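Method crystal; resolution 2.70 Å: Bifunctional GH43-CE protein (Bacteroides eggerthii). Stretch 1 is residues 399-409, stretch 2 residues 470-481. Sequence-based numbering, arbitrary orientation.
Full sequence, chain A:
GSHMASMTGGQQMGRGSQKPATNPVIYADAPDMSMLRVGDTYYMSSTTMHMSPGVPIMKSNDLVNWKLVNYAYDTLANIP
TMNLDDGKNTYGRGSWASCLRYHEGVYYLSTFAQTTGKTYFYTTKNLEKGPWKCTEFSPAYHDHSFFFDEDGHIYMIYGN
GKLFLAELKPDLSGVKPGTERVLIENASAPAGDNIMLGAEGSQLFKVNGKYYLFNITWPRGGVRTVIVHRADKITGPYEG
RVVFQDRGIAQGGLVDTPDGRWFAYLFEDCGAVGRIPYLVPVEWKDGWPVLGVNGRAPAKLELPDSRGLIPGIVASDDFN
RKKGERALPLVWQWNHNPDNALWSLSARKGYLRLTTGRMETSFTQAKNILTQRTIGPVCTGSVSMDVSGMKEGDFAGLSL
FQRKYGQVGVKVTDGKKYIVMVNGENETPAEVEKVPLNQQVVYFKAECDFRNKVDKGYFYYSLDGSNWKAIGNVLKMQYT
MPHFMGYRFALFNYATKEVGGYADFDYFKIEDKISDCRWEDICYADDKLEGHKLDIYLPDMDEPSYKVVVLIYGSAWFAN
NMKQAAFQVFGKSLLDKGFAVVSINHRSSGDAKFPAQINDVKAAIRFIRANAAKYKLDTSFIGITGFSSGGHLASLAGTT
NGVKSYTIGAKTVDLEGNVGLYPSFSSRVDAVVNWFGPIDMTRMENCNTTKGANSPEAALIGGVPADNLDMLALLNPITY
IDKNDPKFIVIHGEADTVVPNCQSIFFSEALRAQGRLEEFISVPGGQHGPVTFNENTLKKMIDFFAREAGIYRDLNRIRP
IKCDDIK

Stretch 1, residues 399-409: SLFQRKYGQVG
Stretch 2 470-481: AIGNVLKMQYTM

Residues 399-409 form a hairpin: strand 399-401 leads into a turn, and the chain returns as an extended segment through 406-409. Backbone bonds pair the two arms, from Leu400 N to Gly406 O (3.0 Å) and from Gly406 N to Leu400 O (2.9 Å). Residues 470-481 run alongside the returning arm in the opposite direction, with Val408 near Ile471 (CA-CA 8.4 Å), Gly406 near Leu475 (6.2 Å), Lys404 near Met477 (6.9 Å) and Arg403 near Thr480 (7.0 Å). No backbone hydrogen bond joins the stretches; side chains make the contact, which buries 576 Å².

Ile471 (chi1 t, chi2 t) opens the contact, its CG2 lying 4.1 Å from CG2 of Val408 (chi1 p). The chain then bows away through Gly472, whose phi of 80° favours glycine, and through Asn473 and Val474, which touch nothing opposite.

Leu475 (t, p) returns as the apolar centre. Its CD2 packs 3.9 Å from Leu400 CB and 3.5 Å from Gly406 N, while its CD1 reaches 3.1 Å from Tyr405 O. Gly406 leaves room for this side chain: an ideal CB there would sit 2.8 Å from Leu475 CD2, a clash. Lys476 leads its end away, and a weak hydrogen bond joins Met477 N to Leu475 O (2.9 Å) within the stretch. Met477 (m, t, chi3 142°) starts sideways but brings CE to 3.5 Å from CD1 of Leu400 (m, t), extending the apolar patch.

Polar chemistry follows. Gln478 (t, t, chi3 -13°) accepts a hydrogen bond at OE1 from NZ of Lys404, 2.9 Å away; the lysine (m, t, t, t) is extended enough to span the gap. Tyr479 (t) points away. Thr480 (p) points back, with OG1 3.6 Å from Arg403 CB and CG2 4.0 Å from Lys404 CD, using the lysine's aliphatic portion as an apolar surface.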

# COMPACT_ATOMS: atom_id res chain seq x y z
N SER A 399 -3.72 -0.11 10.28
CA SER A 399 -2.61 0.58 9.60
C SER A 399 -1.74 -0.42 8.83
O SER A 399 -1.54 -1.54 9.27
CB SER A 399 -1.78 1.37 10.57
OG SER A 399 -0.54 1.76 9.99
N LEU A 400 -1.26 0.02 7.66
CA LEU A 400 -0.07 -0.53 7.04
C LEU A 400 1.11 0.31 7.54
O LEU A 400 1.20 1.50 7.22
CB LEU A 400 -0.20 -0.48 5.51
CG LEU A 400 -1.38 -1.26 4.94
CD1 LEU A 400 -1.51 -1.05 3.43
CD2 LEU A 400 -1.28 -2.74 5.25
N PHE A 401 1.98 -0.32 8.34
CA PHE A 401 2.78 0.39 9.33
C PHE A 401 4.28 0.32 9.00
O PHE A 401 4.88 -0.75 8.99
CB PHE A 401 2.50 -0.16 10.72
CG PHE A 401 3.26 0.51 11.83
CD1 PHE A 401 2.80 1.70 12.38
CD2 PHE A 401 4.43 -0.04 12.33
CE1 PHE A 401 3.50 2.33 13.39
CE2 PHE A 401 5.13 0.59 13.35
CZ PHE A 401 4.67 1.77 13.88
N GLN A 402 4.86 1.50 8.71
CA GLN A 402 6.28 1.77 8.87
C GLN A 402 6.47 3.28 9.10
O GLN A 402 5.62 3.91 9.71
CB GLN A 402 7.10 1.22 7.70
CG GLN A 402 8.52 0.85 8.10
CD GLN A 402 9.39 0.53 6.92
OE1 GLN A 402 9.06 -0.32 6.10
NE2 GLN A 402 10.52 1.21 6.82
N ARG A 403 7.59 3.85 8.64
CA ARG A 403 7.85 5.28 8.75
C ARG A 403 6.87 6.02 7.84
O ARG A 403 6.21 6.95 8.27
CB ARG A 403 9.29 5.61 8.36
CG ARG A 403 9.61 7.10 8.35
CD ARG A 403 10.91 7.39 7.61
NE ARG A 403 11.42 8.72 7.88
CZ ARG A 403 12.29 9.02 8.85
NH1 ARG A 403 12.79 8.07 9.62
NH2 ARG A 403 12.66 10.28 9.04
N LYS A 404 6.83 5.57 6.58
CA LYS A 404 5.87 6.00 5.59
C LYS A 404 4.65 5.08 5.67
O LYS A 404 4.51 4.15 4.88
CB LYS A 404 6.53 5.97 4.21
CG LYS A 404 7.75 6.87 4.09
CD LYS A 404 8.12 7.22 2.67
CE LYS A 404 9.23 8.25 2.61
NZ LYS A 404 9.67 8.48 1.21
N TYR A 405 3.77 5.37 6.64
CA TYR A 405 2.65 4.52 7.02
C TYR A 405 1.37 4.97 6.31
O TYR A 405 1.37 6.00 5.64
CB TYR A 405 2.43 4.55 8.54
CG TYR A 405 2.25 5.93 9.12
CD1 TYR A 405 3.30 6.58 9.74
CD2 TYR A 405 1.03 6.59 9.07
CE1 TYR A 405 3.15 7.84 10.28
CE2 TYR A 405 0.86 7.85 9.61
CZ TYR A 405 1.93 8.48 10.22
OH TYR A 405 1.80 9.73 10.77
N GLY A 406 0.30 4.19 6.49
CA GLY A 406 -1.05 4.55 6.06
C GLY A 406 -2.08 4.07 7.07
O GLY A 406 -2.10 2.90 7.41
N GLN A 407 -2.94 4.98 7.53
CA GLN A 407 -3.96 4.70 8.55
C GLN A 407 -5.35 4.65 7.89
O GLN A 407 -5.53 5.09 6.77
CB GLN A 407 -3.95 5.78 9.63
CG GLN A 407 -2.67 5.79 10.45
CD GLN A 407 -2.61 6.95 11.42
OE1 GLN A 407 -2.73 8.11 11.05
NE2 GLN A 407 -2.39 6.62 12.69
N VAL A 408 -6.30 4.07 8.63
CA VAL A 408 -7.73 4.18 8.36
C VAL A 408 -8.46 3.80 9.66
O VAL A 408 -8.27 2.68 10.16
CB VAL A 408 -8.19 3.31 7.18
CG1 VAL A 408 -8.02 1.82 7.44
CG2 VAL A 408 -9.63 3.62 6.79
N GLY A 409 -9.25 4.73 10.20
CA GLY A 409 -9.85 4.56 11.53
C GLY A 409 -10.88 5.62 11.87
O GLY A 409 -11.14 6.54 11.09
N ALA A 470 -14.57 2.04 -0.57
CA ALA A 470 -13.20 2.55 -0.72
C ALA A 470 -13.09 3.95 -0.10
O ALA A 470 -14.07 4.70 -0.11
CB ALA A 470 -12.81 2.56 -2.18
N ILE A 471 -11.91 4.28 0.43
CA ILE A 471 -11.68 5.58 1.07
C ILE A 471 -10.20 5.98 0.98
O ILE A 471 -9.30 5.19 1.31
CB ILE A 471 -12.18 5.59 2.53
CG1 ILE A 471 -11.83 6.91 3.23
CG2 ILE A 471 -11.66 4.39 3.29
CD1 ILE A 471 -12.62 7.17 4.49
N GLY A 472 -9.98 7.24 0.57
CA GLY A 472 -8.68 7.88 0.53
C GLY A 472 -7.88 7.47 -0.70
O GLY A 472 -8.41 6.78 -1.61
N ASN A 473 -6.60 7.90 -0.72
CA ASN A 473 -5.69 7.61 -1.83
C ASN A 473 -5.03 6.24 -1.61
O ASN A 473 -5.36 5.52 -0.65
CB ASN A 473 -4.65 8.73 -2.02
CG ASN A 473 -3.75 8.95 -0.82
OD1 ASN A 473 -3.74 8.16 0.12
ND2 ASN A 473 -2.98 10.03 -0.84
N VAL A 474 -4.14 5.87 -2.54
CA VAL A 474 -3.28 4.70 -2.43
C VAL A 474 -2.04 5.08 -1.61
O VAL A 474 -1.54 6.21 -1.71
CB VAL A 474 -2.88 4.16 -3.82
CG1 VAL A 474 -1.91 5.09 -4.55
CG2 VAL A 474 -2.29 2.76 -3.74
N LEU A 475 -1.56 4.13 -0.80
CA LEU A 475 -0.31 4.28 -0.05
C LEU A 475 0.83 3.66 -0.86
O LEU A 475 0.98 2.43 -0.89
CB LEU A 475 -0.46 3.58 1.30
CG LEU A 475 0.78 3.61 2.20
CD1 LEU A 475 1.01 5.02 2.73
CD2 LEU A 475 0.67 2.61 3.34
N LYS A 476 1.64 4.52 -1.50
CA LYS A 476 2.86 4.07 -2.20
C LYS A 476 3.91 3.66 -1.16
O LYS A 476 4.74 4.47 -0.75
CB LYS A 476 3.41 5.16 -3.13
CG LYS A 476 2.56 5.47 -4.36
CD LYS A 476 2.15 4.24 -5.15
CE LYS A 476 1.59 4.58 -6.52
NZ LYS A 476 2.65 5.02 -7.46
N MET A 477 3.84 2.39 -0.74
CA MET A 477 4.73 1.82 0.26
C MET A 477 6.18 1.94 -0.24
O MET A 477 6.46 1.64 -1.39
CB MET A 477 4.40 0.34 0.50
CG MET A 477 3.09 0.11 1.22
SD MET A 477 2.45 -1.59 0.99
CE MET A 477 1.77 -1.86 2.65
N GLN A 478 7.08 2.41 0.64
CA GLN A 478 8.52 2.37 0.39
C GLN A 478 9.23 1.71 1.59
O GLN A 478 8.90 1.98 2.76
CB GLN A 478 9.09 3.77 0.12
CG GLN A 478 10.49 3.73 -0.48
CD GLN A 478 11.25 5.04 -0.41
OE1 GLN A 478 10.70 6.10 -0.14
NE2 GLN A 478 12.55 4.96 -0.67
N TYR A 479 10.20 0.85 1.28
CA TYR A 479 11.00 0.15 2.27
C TYR A 479 12.13 1.07 2.74
O TYR A 479 13.23 1.05 2.18
CB TYR A 479 11.53 -1.17 1.70
CG TYR A 479 12.27 -2.01 2.70
CD1 TYR A 479 11.59 -2.78 3.62
CD2 TYR A 479 13.66 -2.03 2.74
CE1 TYR A 479 12.26 -3.56 4.55
CE2 TYR A 479 14.35 -2.80 3.66
CZ TYR A 479 13.65 -3.56 4.57
OH TYR A 479 14.30 -4.33 5.50
N THR A 480 11.84 1.88 3.77
CA THR A 480 12.74 2.90 4.30
C THR A 480 13.51 2.31 5.50
O THR A 480 13.11 1.29 6.06
CB THR A 480 11.96 4.17 4.67
OG1 THR A 480 11.04 3.89 5.73
CG2 THR A 480 11.17 4.73 3.51
N MET A 481 14.62 2.97 5.86
CA MET A 481 15.47 2.59 7.00
C MET A 481 15.80 3.84 7.82
O MET A 481 16.62 4.64 7.38
CB MET A 481 16.78 1.93 6.53